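Local atomic coordinates of phytase (PDB entry 2GFI), a protein that hydrolyses phytate (inositol hexakisphosphate) as a 3-phytase of the histidine acid phosphatase family, releasing phosphate. Residues Q65-H70 with A373-E378; L158-S163 with I326-T331; D335-H340 with G367-G372; S341-L346 with V388-N393. All blocks are in the same frame, centred on the assembly; numbering follows the deposited sequence.

In the fold
The four contacts illustrate how an α/β sheet carries the predicted catalytic residues close to its strand ends. Interactions 1 and 2, with centres about 9 Å apart, share that sheet: strand 59-69 of the first lies beside strand 326-331 of the second, and Ser68 N is 2.7 Å from Ser329 O. Helix 333-343 follows strand 326-331 and supplies both interaction 3 and interaction 4, whose centres are about 10 Å apart. Interaction 3 meets interaction 1 where His340 NE2 lies 2.7 Å from Thr375 OG1. Interaction 4 borders interaction 1 through strands 374-382 and 385-392. The predicted nucleophile His70 lies in interaction 1, and Asp333, the predicted proton donor, lies beside interaction 3.

Interaction 1 (Q65-H70 with A373-E378); sequences QLFSRH and ARTIIE
Gln65 and Ile377 exchange two backbone hydrogen bonds in the antiparallel pairing of strands 59-69 and 374-382, with Gln65 N 2.8 Å from Ile377 O. The Gln65 side chain passes Ile377 at a slant, its OE1 3.4 Å from Ile377 CD1, while OE1 is itself bonded to Ser313 of helix 302-318. Leu66 faces the other way. Its CG is anti to the backbone N (chi1 170°), and its CD1 meets Ile376 CG1 at 3.6 Å across a non-hydrogen-bonded pair. Phe67 returns to the face of Gln65 and shares two bonds with Thr375, Phe67 N reaching Thr375 O at 2.7 Å; its CE2 approaches Ile377 CD1 obliquely. Ser68 uses its side chain differently, since OG, anti to its own N, donates to Arg69 O at 2.8 Å. An alanine here would probably leave the Arg69 carbonyl without this hydroxyl donor and the backbone there less firmly held. Arg69 N bonds to Ala373 O at 2.8 Å, and Arg69 CB lies 3.6 Å from Ala373 CB. The Arg69 guanidinium bonds to Gly39 O and forms a salt bridge with Asp333, the predicted proton donor. Arg69 and His70, the predicted nucleophile, belong to the RHG signature of this family. Five backbone bonds thus join the two segments, so the backbone entering the signature is held by strand pairing.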
loop_
_atom_site.group_PDB
_atom_site.type_symbol
_atom_site.label_atom_id
_atom_site.label_comp_id
_atom_site.label_asym_id
_atom_site.label_seq_id
_atom_site.Cartn_x
_atom_site.Cartn_y
_atom_site.Cartn_z
ATOM N N GLN A 65 -13.728 26.570 9.951
ATOM C CA GLN A 65 -15.023 26.059 10.353
ATOM C C GLN A 65 -15.081 24.599 9.950
ATOM O O GLN A 65 -14.721 24.227 8.844
ATOM C CB GLN A 65 -16.156 26.852 9.711
ATOM C CG GLN A 65 -15.914 28.385 9.693
ATOM C CD GLN A 65 -16.979 29.142 8.962
ATOM O OE1 GLN A 65 -17.862 28.543 8.388
ATOM N NE2 GLN A 65 -16.907 30.477 8.987
ATOM N N LEU A 66 -15.466 23.777 10.909
ATOM C CA LEU A 66 -15.721 22.395 10.740
ATOM C C LEU A 66 -17.231 22.141 10.892
ATOM O O LEU A 66 -17.868 22.552 11.875
ATOM C CB LEU A 66 -14.948 21.604 11.785
ATOM C CG LEU A 66 -15.342 20.122 11.838
ATOM C CD1 LEU A 66 -15.031 19.395 10.494
ATOM C CD2 LEU A 66 -14.666 19.425 13.028
ATOM N N PHE A 67 -17.785 21.464 9.899
ATOM C CA PHE A 67 -19.112 20.946 9.971
ATOM C C PHE A 67 -19.003 19.459 9.818
ATOM O O PHE A 67 -18.694 18.944 8.754
ATOM C CB PHE A 67 -20.004 21.574 8.903
ATOM C CG PHE A 67 -20.122 23.064 9.050
ATOM C CD1 PHE A 67 -21.110 23.616 9.866
ATOM C CD2 PHE A 67 -19.211 23.924 8.401
ATOM C CE1 PHE A 67 -21.222 25.012 10.006
ATOM C CE2 PHE A 67 -19.295 25.324 8.544
ATOM C CZ PHE A 67 -20.310 25.867 9.354
ATOM N N SER A 68 -19.223 18.775 10.923
ATOM C CA SER A 68 -18.939 17.373 11.025
ATOM C C SER A 68 -20.228 16.564 11.253
ATOM O O SER A 68 -21.125 16.996 11.999
ATOM C CB SER A 68 -17.962 17.155 12.154
ATOM O OG SER A 68 -17.770 15.784 12.350
ATOM N N ARG A 69 -20.333 15.429 10.568
ATOM C CA ARG A 69 -21.361 14.437 10.839
ATOM C C ARG A 69 -20.926 13.705 12.114
ATOM O O ARG A 69 -19.754 13.802 12.528
ATOM C CB ARG A 69 -21.421 13.455 9.677
ATOM C CG ARG A 69 -22.565 12.531 9.717
ATOM C CD ARG A 69 -22.504 11.460 8.674
ATOM N NE ARG A 69 -23.628 10.552 8.807
ATOM C CZ ARG A 69 -23.855 9.533 8.002
ATOM N NH1 ARG A 69 -23.034 9.278 6.999
ATOM N NH2 ARG A 69 -24.909 8.761 8.196
ATOM N N HIS A 70 -21.851 12.999 12.758
ATOM C CA HIS A 70 -21.457 12.060 13.804
ATOM C C HIS A 70 -20.531 11.023 13.154
ATOM O O HIS A 70 -20.557 10.863 11.909
ATOM C CB HIS A 70 -22.677 11.359 14.391
ATOM C CG HIS A 70 -23.545 10.692 13.361
ATOM N ND1 HIS A 70 -23.227 9.480 12.778
ATOM C CD2 HIS A 70 -24.722 11.079 12.813
ATOM C CE1 HIS A 70 -24.158 9.161 11.898
ATOM N NE2 HIS A 70 -25.097 10.100 11.923
ATOM N N ALA A 373 -18.301 12.310 8.303
ATOM C CA ALA A 373 -18.153 13.386 7.316
ATOM C C ALA A 373 -17.611 14.681 7.925
ATOM O O ALA A 373 -17.986 15.057 9.034
ATOM C CB ALA A 373 -19.476 13.666 6.645
ATOM N N ARG A 374 -16.767 15.375 7.168
ATOM C CA ARG A 374 -16.178 16.602 7.615
ATOM C C ARG A 374 -16.226 17.602 6.484
ATOM O O ARG A 374 -15.682 17.380 5.404
ATOM C CB ARG A 374 -14.738 16.372 8.129
ATOM C CG ARG A 374 -13.828 15.575 7.185
ATOM C CD ARG A 374 -12.756 14.779 7.870
ATOM N NE ARG A 374 -13.371 13.688 8.598
ATOM C CZ ARG A 374 -12.737 12.802 9.357
ATOM N NH1 ARG A 374 -11.413 12.855 9.517
ATOM N NH2 ARG A 374 -13.442 11.834 9.932
ATOM N N THR A 375 -16.926 18.696 6.703
ATOM C CA THR A 375 -16.882 19.775 5.760
ATOM C C THR A 375 -16.129 20.887 6.463
ATOM O O THR A 375 -16.509 21.334 7.540
ATOM C CB THR A 375 -18.318 20.183 5.359
ATOM O OG1 THR A 375 -18.757 19.302 4.305
ATOM C CG2 THR A 375 -18.371 21.623 4.773
ATOM N N ILE A 376 -15.019 21.292 5.876
ATOM C CA ILE A 376 -14.194 22.316 6.492
ATOM C C ILE A 376 -14.078 23.519 5.551
ATOM O O ILE A 376 -13.868 23.354 4.340
ATOM C CB ILE A 376 -12.819 21.737 6.807
ATOM C CG1 ILE A 376 -12.885 20.866 8.076
ATOM C CG2 ILE A 376 -11.763 22.843 6.891
ATOM C CD1 ILE A 376 -11.696 19.922 8.189
ATOM N N ILE A 377 -14.272 24.713 6.114
ATOM C CA ILE A 377 -13.872 25.964 5.482
ATOM C C ILE A 377 -12.607 26.485 6.143
ATOM O O ILE A 377 -12.578 26.668 7.353
ATOM C CB ILE A 377 -15.007 26.981 5.586
ATOM C CG1 ILE A 377 -16.294 26.346 5.032
ATOM C CG2 ILE A 377 -14.628 28.269 4.837
ATOM C CD1 ILE A 377 -17.563 27.123 5.296
ATOM N N GLU A 378 -11.544 26.664 5.356
ATOM C CA GLU A 378 -10.309 27.273 5.831
ATOM C C GLU A 378 -10.315 28.676 5.299
ATOM O O GLU A 378 -10.707 28.889 4.172
ATOM C CB GLU A 378 -9.053 26.597 5.260
ATOM C CG GLU A 378 -9.056 25.098 5.385
ATOM C CD GLU A 378 -7.830 24.438 4.807
ATOM O OE1 GLU A 378 -7.435 24.764 3.663
ATOM O OE2 GLU A 378 -7.284 23.580 5.514
#

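Interaction 2 (L158-S163 with I326-T331); sequences LPVFTS and IWLSFT
Phe161 and Ser329 face each other at the tight end of two parallel strands, 158-163 and 326-331, in the α/β sheet of the histidine phosphatase fold. Phe161 N donates to Leu328 O at 2.7 Å, nearly along the C=O axis. The carbonyl of Phe161 then receives Phe330 N in a more bent bond, with an angle of 131° at the hydrogen, and Ser163 N continues the series to Phe330 O. Phe161 and Trp327 lie side by side and point the same way, with Phe161 CE2 at the rim of the indole, in its plane, 3.8 Å from Trp327 CE3. Tyr443 and Tyr446 add edge-to-face contacts to the Phe161 ring. On the other face, Val160 CG1 meets Phe330 CE2 at 3.9 Å, and helix 166-180 packs against both residues. Toward Leu158 and Ile326 the strands splay, their CA atoms 7.9 Å apart there, and the contact becomes looser although still buried. Leu158 crosses Leu328 at about a right angle, its CD2 3.7 Å from Leu328 CD1. Between the parted backbones, where Leu328 N would meet Pro159 O in a regular pairing, sits a water: it donates to Pro159 O and to Ile326 O, and accepts from Leu328 N at 2.8 Å.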
loop_
_atom_site.group_PDB
_atom_site.type_symbol
_atom_site.label_atom_id
_atom_site.label_comp_id
_atom_site.label_asym_id
_atom_site.label_seq_id
_atom_site.Cartn_x
_atom_site.Cartn_y
_atom_site.Cartn_z
ATOM N N LEU A 158 -12.593 26.510 24.317
ATOM C CA LEU A 158 -12.998 26.020 23.002
ATOM C C LEU A 158 -14.495 25.813 23.036
ATOM O O LEU A 158 -14.979 25.032 23.849
ATOM C CB LEU A 158 -12.294 24.699 22.670
ATOM C CG LEU A 158 -12.588 24.083 21.309
ATOM C CD1 LEU A 158 -11.912 24.896 20.167
ATOM C CD2 LEU A 158 -12.173 22.571 21.322
ATOM N N PRO A 159 -15.233 26.547 22.207
ATOM C CA PRO A 159 -16.660 26.288 22.051
ATOM C C PRO A 159 -16.893 25.127 21.065
ATOM O O PRO A 159 -16.139 24.926 20.075
ATOM C CB PRO A 159 -17.209 27.611 21.507
ATOM C CG PRO A 159 -16.045 28.215 20.776
ATOM C CD PRO A 159 -14.776 27.686 21.382
ATOM N N VAL A 160 -17.913 24.339 21.343
ATOM C CA VAL A 160 -18.247 23.249 20.447
ATOM C C VAL A 160 -19.731 23.427 20.190
ATOM O O VAL A 160 -20.459 23.772 21.079
ATOM C CB VAL A 160 -17.850 21.870 21.063
ATOM C CG1 VAL A 160 -18.434 20.740 20.295
ATOM C CG2 VAL A 160 -16.321 21.716 21.119
ATOM N N PHE A 161 -20.164 23.289 18.960
ATOM C CA PHE A 161 -21.569 23.370 18.663
ATOM C C PHE A 161 -21.971 22.005 18.123
ATOM O O PHE A 161 -21.336 21.461 17.195
ATOM C CB PHE A 161 -21.853 24.520 17.684
ATOM C CG PHE A 161 -21.270 25.832 18.137
ATOM C CD1 PHE A 161 -22.043 26.738 18.849
ATOM C CD2 PHE A 161 -19.938 26.108 17.932
ATOM C CE1 PHE A 161 -21.499 27.914 19.319
ATOM C CE2 PHE A 161 -19.377 27.275 18.409
ATOM C CZ PHE A 161 -20.165 28.193 19.098
ATOM N N THR A 162 -22.991 21.439 18.751
ATOM C CA THR A 162 -23.491 20.155 18.373
ATOM C C THR A 162 -25.005 20.130 18.498
ATOM O O THR A 162 -25.555 20.849 19.318
ATOM C CB THR A 162 -22.864 19.068 19.270
ATOM O OG1 THR A 162 -23.451 17.813 18.919
ATOM C CG2 THR A 162 -23.249 19.259 20.695
ATOM N N SER A 163 -25.678 19.313 17.687
ATOM C CA SER A 163 -27.098 19.074 17.901
ATOM C C SER A 163 -27.248 18.099 19.065
ATOM O O SER A 163 -26.267 17.569 19.575
ATOM C CB SER A 163 -27.804 18.561 16.632
ATOM O OG SER A 163 -27.791 17.143 16.599
ATOM N N ILE A 326 -11.871 29.093 15.638
ATOM C CA ILE A 326 -12.106 27.687 15.333
ATOM C C ILE A 326 -13.546 27.355 15.629
ATOM O O ILE A 326 -13.976 27.365 16.792
ATOM C CB ILE A 326 -11.148 26.780 16.137
ATOM C CG1 ILE A 326 -9.707 27.083 15.774
ATOM C CG2 ILE A 326 -11.412 25.325 15.874
ATOM C CD1 ILE A 326 -8.709 26.492 16.778
ATOM N N TRP A 327 -14.292 27.086 14.560
ATOM C CA TRP A 327 -15.703 26.780 14.628
ATOM C C TRP A 327 -15.880 25.284 14.410
ATOM O O TRP A 327 -15.435 24.755 13.391
ATOM C CB TRP A 327 -16.460 27.628 13.598
ATOM C CG TRP A 327 -16.156 29.061 13.886
ATOM C CD1 TRP A 327 -15.305 29.880 13.204
ATOM C CD2 TRP A 327 -16.628 29.816 15.012
ATOM N NE1 TRP A 327 -15.234 31.103 13.824
ATOM C CE2 TRP A 327 -16.038 31.095 14.935
ATOM C CE3 TRP A 327 -17.508 29.545 16.070
ATOM C CZ2 TRP A 327 -16.304 32.117 15.886
ATOM C CZ3 TRP A 327 -17.767 30.556 17.012
ATOM C CH2 TRP A 327 -17.168 31.819 16.905
ATOM N N LEU A 328 -16.487 24.624 15.401
ATOM C CA LEU A 328 -16.679 23.192 15.429
ATOM C C LEU A 328 -18.163 22.890 15.603
ATOM O O LEU A 328 -18.729 23.073 16.690
ATOM C CB LEU A 328 -15.878 22.572 16.576
ATOM C CG LEU A 328 -14.401 22.957 16.669
ATOM C CD1 LEU A 328 -13.796 22.420 17.950
ATOM C CD2 LEU A 328 -13.618 22.439 15.438
ATOM N N SER A 329 -18.775 22.403 14.520
ATOM C CA SER A 329 -20.206 22.123 14.469
ATOM C C SER A 329 -20.401 20.682 14.043
ATOM O O SER A 329 -19.797 20.220 13.074
ATOM C CB SER A 329 -20.922 23.019 13.445
ATOM O OG SER A 329 -20.751 24.370 13.776
ATOM N N PHE A 330 -21.316 20.021 14.742
ATOM C CA PHE A 330 -21.573 18.603 14.624
ATOM C C PHE A 330 -23.056 18.411 14.438
ATOM O O PHE A 330 -23.840 18.933 15.208
ATOM C CB PHE A 330 -21.099 17.903 15.886
ATOM C CG PHE A 330 -19.639 17.969 16.057
ATOM C CD1 PHE A 330 -18.828 16.971 15.534
ATOM C CD2 PHE A 330 -19.054 19.064 16.692
ATOM C CE1 PHE A 330 -17.472 17.050 15.659
ATOM C CE2 PHE A 330 -17.697 19.155 16.820
ATOM C CZ PHE A 330 -16.897 18.143 16.298
ATOM N N THR A 331 -23.430 17.652 13.413
ATOM C CA THR A 331 -24.817 17.483 13.066
ATOM C C THR A 331 -24.956 16.209 12.209
ATOM O O THR A 331 -24.086 15.363 12.271
ATOM C CB THR A 331 -25.350 18.768 12.399
ATOM O OG1 THR A 331 -26.767 18.644 12.174
ATOM C CG2 THR A 331 -24.739 18.982 11.013
HETATM O O HOH W 1 -16.140 26.100 17.801
#

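Interaction 3 (D335-H340 with G367-G372); sequences DIEIFH and GITPQG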
loop_
_atom_site.group_PDB
_atom_site.type_symbol
_atom_site.label_atom_id
_atom_site.label_comp_id
_atom_site.label_asym_id
_atom_site.label_seq_id
_atom_site.Cartn_x
_atom_site.Cartn_y
_atom_site.Cartn_z
ATOM N N ASP A 335 -28.150 17.312 7.327
ATOM C CA ASP A 335 -28.014 18.735 7.527
ATOM C C ASP A 335 -26.854 19.254 6.744
ATOM O O ASP A 335 -26.917 20.355 6.167
ATOM C CB ASP A 335 -27.852 18.996 8.990
ATOM C CG ASP A 335 -29.023 18.480 9.751
ATOM O OD1 ASP A 335 -30.106 19.077 9.530
ATOM O OD2 ASP A 335 -28.981 17.470 10.518
ATOM N N ILE A 336 -25.815 18.425 6.689
ATOM C CA ILE A 336 -24.639 18.740 5.917
ATOM C C ILE A 336 -24.952 18.654 4.442
ATOM O O ILE A 336 -24.393 19.420 3.673
ATOM C CB ILE A 336 -23.479 17.824 6.299
ATOM C CG1 ILE A 336 -23.115 18.063 7.769
ATOM C CG2 ILE A 336 -22.280 18.081 5.386
ATOM C CD1 ILE A 336 -22.071 17.106 8.322
ATOM N N GLU A 337 -25.823 17.720 4.045
ATOM C CA GLU A 337 -26.215 17.624 2.629
ATOM C C GLU A 337 -26.985 18.833 2.203
ATOM O O GLU A 337 -26.719 19.393 1.158
ATOM C CB GLU A 337 -27.077 16.404 2.317
ATOM C CG GLU A 337 -26.276 15.266 1.807
ATOM C CD GLU A 337 -27.128 14.178 1.234
ATOM O OE1 GLU A 337 -26.920 13.835 0.038
ATOM O OE2 GLU A 337 -27.966 13.664 2.015
ATOM N N ILE A 338 -27.958 19.209 3.017
ATOM C CA ILE A 338 -28.758 20.390 2.758
ATOM C C ILE A 338 -27.876 21.641 2.782
ATOM O O ILE A 338 -27.981 22.492 1.913
ATOM C CB ILE A 338 -29.913 20.470 3.785
ATOM C CG1 ILE A 338 -30.892 19.285 3.584
ATOM C CG2 ILE A 338 -30.585 21.839 3.729
ATOM C CD1 ILE A 338 -31.827 19.044 4.753
ATOM N N PHE A 339 -26.986 21.731 3.762
ATOM C CA PHE A 339 -25.955 22.772 3.770
ATOM C C PHE A 339 -25.262 22.846 2.406
ATOM O O PHE A 339 -25.212 23.915 1.807
ATOM C CB PHE A 339 -24.964 22.508 4.920
ATOM C CG PHE A 339 -23.910 23.563 5.108
ATOM C CD1 PHE A 339 -24.033 24.839 4.561
ATOM C CD2 PHE A 339 -22.796 23.287 5.900
ATOM C CE1 PHE A 339 -23.037 25.811 4.790
ATOM C CE2 PHE A 339 -21.779 24.263 6.103
ATOM C CZ PHE A 339 -21.921 25.518 5.563
ATOM N N HIS A 340 -24.788 21.707 1.897
ATOM C CA HIS A 340 -24.125 21.615 0.575
ATOM C C HIS A 340 -25.004 21.941 -0.599
ATOM O O HIS A 340 -24.523 22.401 -1.636
ATOM C CB HIS A 340 -23.472 20.231 0.361
ATOM C CG HIS A 340 -22.114 20.130 0.978
ATOM N ND1 HIS A 340 -20.951 20.401 0.273
ATOM C CD2 HIS A 340 -21.736 19.856 2.245
ATOM C CE1 HIS A 340 -19.914 20.274 1.081
ATOM N NE2 HIS A 340 -20.362 19.948 2.284
ATOM N N GLY A 367 -19.377 11.146 -1.137
ATOM C CA GLY A 367 -18.300 12.118 -1.313
ATOM C C GLY A 367 -18.525 13.290 -0.354
ATOM O O GLY A 367 -17.585 14.026 -0.012
ATOM N N ILE A 368 -19.772 13.448 0.097
ATOM C CA ILE A 368 -20.146 14.582 0.939
ATOM C C ILE A 368 -20.304 14.130 2.371
ATOM O O ILE A 368 -19.668 14.708 3.265
ATOM C CB ILE A 368 -21.444 15.303 0.462
ATOM C CG1 ILE A 368 -21.395 15.724 -1.023
ATOM C CG2 ILE A 368 -21.709 16.549 1.336
ATOM C CD1 ILE A 368 -22.726 16.522 -1.492
ATOM N N THR A 369 -21.133 13.100 2.601
ATOM C CA THR A 369 -21.412 12.656 3.957
ATOM C C THR A 369 -21.199 11.167 4.204
ATOM O O THR A 369 -22.174 10.427 4.393
ATOM C CB THR A 369 -22.835 13.066 4.439
ATOM O OG1 THR A 369 -23.826 12.393 3.650
ATOM C CG2 THR A 369 -23.120 14.571 4.223
ATOM N N PRO A 370 -19.940 10.718 4.244
ATOM C CA PRO A 370 -19.659 9.388 4.732
ATOM C C PRO A 370 -19.880 9.482 6.224
ATOM O O PRO A 370 -20.053 10.597 6.734
ATOM C CB PRO A 370 -18.166 9.229 4.439
ATOM C CG PRO A 370 -17.644 10.645 4.556
ATOM C CD PRO A 370 -18.696 11.419 3.856
ATOM N N GLN A 371 -19.874 8.351 6.926
ATOM C CA GLN A 371 -19.895 8.413 8.394
ATOM C C GLN A 371 -18.660 9.193 8.783
ATOM O O GLN A 371 -17.600 8.997 8.174
ATOM C CB GLN A 371 -19.854 7.030 8.991
ATOM C CG GLN A 371 -21.058 6.187 8.673
ATOM C CD GLN A 371 -22.278 6.542 9.542
ATOM O OE1 GLN A 371 -22.264 7.538 10.263
ATOM N NE2 GLN A 371 -23.322 5.715 9.469
ATOM N N GLY A 372 -18.793 10.111 9.741
ATOM C CA GLY A 372 -17.657 10.890 10.176
ATOM C C GLY A 372 -17.336 11.976 9.165
ATOM O O GLY A 372 -16.216 12.498 9.152
#
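Helix 333-343, which begins at the predicted proton donor Asp333, meets the end of the short helix 365-368 and the loop after it, chiefly where His340 receives Ile368. The CG2 methyl of Ile368 lies over one face of the His340 imidazole in a CH-pi contact, 3.6 Å from the ring centroid and 20° off the ring normal. Offset toward the rim, it comes nearest to His340 CD2, at 3.4 Å. The edge of the same ring has Ile336 O in its plane. The ring's NE2 is hydrogen-bonded to Thr375 OG1, which ties the helix to the central sheet. An alanine in place of His340 would remove the ring, and the Ile368 methyl would probably lose the flat surface it rests on while Thr375 OG1 would be left without this mate. In the histidine acid phosphatase fold the His-Asp pair of the second signature lies at the start of this helix, and in this structure Thr369 holds its side chain about 3 Å (nearest atoms) from that of Asp333. Thr369 CG2, anti to its own carbonyl carbon, is 3.8 Å from Ile336 CG2, the two side chains lying alongside one another and running opposite ways. The stem of Glu337 crosses Thr369 at about a right angle, with Glu337 CG 4.0 Å from Thr369 CG2, and its carboxylate is bonded to Tyr363 and Asn295.

Interaction 4 (S341-L346 with V388-N393); sequences SAIGIL and VRYVIN
Tyr390 OH, hydrogen-bonded to Tyr415 OH, is also touched by two carbons of Ile343, CG1 and CG2, each 3.6 Å away. Here the last turn of helix 333-343 packs on strand 385-392, the second strand of a β-hairpin in the α/β sheet. Ile343 and Tyr390 reach toward each other tip to tip, and Ile343 CG2 sits over one face of the phenol in a CH-pi contact, 3.8 Å from the ring centroid and 26° off its normal. The closest ring atom is Tyr390 CZ, at 3.4 Å. Gly344, the first residue past the helix, has a positive phi (74°) that suits glycine; after it Ile345 and Leu346 also face the strand. Ile345 carries its CG1 in the crowded position between the backbone N and the carbonyl carbon (chi1 58°); CD1, at the end of the branch, meets Tyr390 CB at 3.5 Å and, more distantly, Ile392 CG1. Ile397 of strand 395-397 lies against Ile345, Leu346 and Ile392, completing an aliphatic cluster around the end of the helix. Leu346 packs beside Ile392, and Leu346 CD1 comes within 3.9 Å of Ile392 CG2.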
loop_
_atom_site.group_PDB
_atom_site.type_symbol
_atom_site.label_atom_id
_atom_site.label_comp_id
_atom_site.label_asym_id
_atom_site.label_seq_id
_atom_site.Cartn_x
_atom_site.Cartn_y
_atom_site.Cartn_z
ATOM N N SER A 341 -26.303 21.721 -0.445
ATOM C CA SER A 341 -27.256 22.210 -1.446
ATOM C C SER A 341 -27.087 23.728 -1.631
ATOM O O SER A 341 -27.141 24.239 -2.750
ATOM C CB SER A 341 -28.677 21.893 -1.013
ATOM O OG SER A 341 -29.538 21.989 -2.114
ATOM N N ALA A 342 -26.857 24.443 -0.533
ATOM C CA ALA A 342 -26.607 25.852 -0.653
ATOM C C ALA A 342 -25.144 26.174 -0.961
ATOM O O ALA A 342 -24.904 27.091 -1.737
ATOM C CB ALA A 342 -27.106 26.608 0.562
ATOM N N ILE A 343 -24.177 25.466 -0.370
ATOM C CA ILE A 343 -22.748 25.674 -0.718
ATOM C C ILE A 343 -22.530 25.549 -2.208
ATOM O O ILE A 343 -21.845 26.374 -2.820
ATOM C CB ILE A 343 -21.786 24.700 0.016
ATOM C CG1 ILE A 343 -21.853 24.896 1.542
ATOM C CG2 ILE A 343 -20.343 24.920 -0.471
ATOM C CD1 ILE A 343 -21.348 23.702 2.369
ATOM N N GLY A 344 -23.107 24.520 -2.810
ATOM C CA GLY A 344 -23.090 24.430 -4.254
ATOM C C GLY A 344 -21.785 24.041 -4.909
ATOM O O GLY A 344 -21.606 24.253 -6.087
ATOM N N ILE A 345 -20.877 23.419 -4.185
ATOM C CA ILE A 345 -19.624 22.967 -4.800
ATOM C C ILE A 345 -19.627 21.491 -5.230
ATOM O O ILE A 345 -18.793 21.054 -6.026
ATOM C CB ILE A 345 -18.441 23.278 -3.864
ATOM C CG1 ILE A 345 -18.651 22.597 -2.513
ATOM C CG2 ILE A 345 -18.319 24.777 -3.716
ATOM C CD1 ILE A 345 -17.427 22.645 -1.621
ATOM N N LEU A 346 -20.541 20.708 -4.681
ATOM C CA LEU A 346 -20.614 19.297 -5.052
ATOM C C LEU A 346 -21.994 18.946 -5.616
ATOM O O LEU A 346 -22.426 17.789 -5.586
ATOM C CB LEU A 346 -20.196 18.414 -3.877
ATOM C CG LEU A 346 -18.686 18.450 -3.604
ATOM C CD1 LEU A 346 -18.388 17.808 -2.272
ATOM C CD2 LEU A 346 -17.896 17.754 -4.726
ATOM N N VAL A 388 -10.700 31.938 1.124
ATOM C CA VAL A 388 -11.559 30.940 1.715
ATOM C C VAL A 388 -11.527 29.709 0.791
ATOM O O VAL A 388 -11.488 29.840 -0.418
ATOM C CB VAL A 388 -12.986 31.540 1.879
ATOM C CG1 VAL A 388 -13.984 30.495 2.171
ATOM C CG2 VAL A 388 -12.987 32.568 3.030
ATOM N N ARG A 389 -11.498 28.512 1.356
ATOM C CA ARG A 389 -11.722 27.335 0.529
ATOM C C ARG A 389 -12.342 26.222 1.354
ATOM O O ARG A 389 -12.278 26.233 2.587
ATOM C CB ARG A 389 -10.424 26.860 -0.153
ATOM C CG ARG A 389 -9.451 26.209 0.781
ATOM C CD ARG A 389 -8.270 25.614 0.066
ATOM N NE ARG A 389 -7.326 25.083 1.021
ATOM C CZ ARG A 389 -6.137 24.615 0.688
ATOM N NH1 ARG A 389 -5.755 24.646 -0.598
ATOM N NH2 ARG A 389 -5.318 24.142 1.635
ATOM N N TYR A 390 -12.933 25.268 0.646
ATOM C CA TYR A 390 -13.567 24.107 1.245
ATOM C C TYR A 390 -12.696 22.859 1.176
ATOM O O TYR A 390 -12.120 22.567 0.137
ATOM C CB TYR A 390 -14.845 23.823 0.497
ATOM C CG TYR A 390 -15.967 24.723 0.894
ATOM C CD1 TYR A 390 -16.852 24.345 1.915
ATOM C CD2 TYR A 390 -16.156 25.966 0.263
ATOM C CE1 TYR A 390 -17.893 25.164 2.275
ATOM C CE2 TYR A 390 -17.212 26.803 0.636
ATOM C CZ TYR A 390 -18.056 26.397 1.641
ATOM O OH TYR A 390 -19.097 27.209 2.016
ATOM N N VAL A 391 -12.635 22.118 2.282
ATOM C CA VAL A 391 -12.010 20.812 2.318
ATOM C C VAL A 391 -13.118 19.859 2.789
ATOM O O VAL A 391 -13.535 19.887 3.962
ATOM C CB VAL A 391 -10.770 20.793 3.268
ATOM C CG1 VAL A 391 -9.890 19.599 2.993
ATOM C CG2 VAL A 391 -9.924 22.081 3.122
ATOM N N ILE A 392 -13.623 19.040 1.857
ATOM C CA ILE A 392 -14.702 18.118 2.128
ATOM C C ILE A 392 -14.069 16.743 2.212
ATOM O O ILE A 392 -13.428 16.264 1.264
ATOM C CB ILE A 392 -15.682 18.138 0.993
ATOM C CG1 ILE A 392 -16.044 19.577 0.592
ATOM C CG2 ILE A 392 -16.901 17.211 1.314
ATOM C CD1 ILE A 392 -16.477 20.463 1.782
ATOM N N ASN A 393 -14.208 16.117 3.367
ATOM C CA ASN A 393 -13.641 14.788 3.593
ATOM C C ASN A 393 -12.226 14.677 3.065
ATOM O O ASN A 393 -11.889 13.762 2.308
ATOM C CB ASN A 393 -14.566 13.766 3.017
ATOM C CG ASN A 393 -15.912 13.928 3.564
ATOM O OD1 ASN A 393 -16.896 14.025 2.840
ATOM N ND2 ASN A 393 -15.975 14.030 4.870
#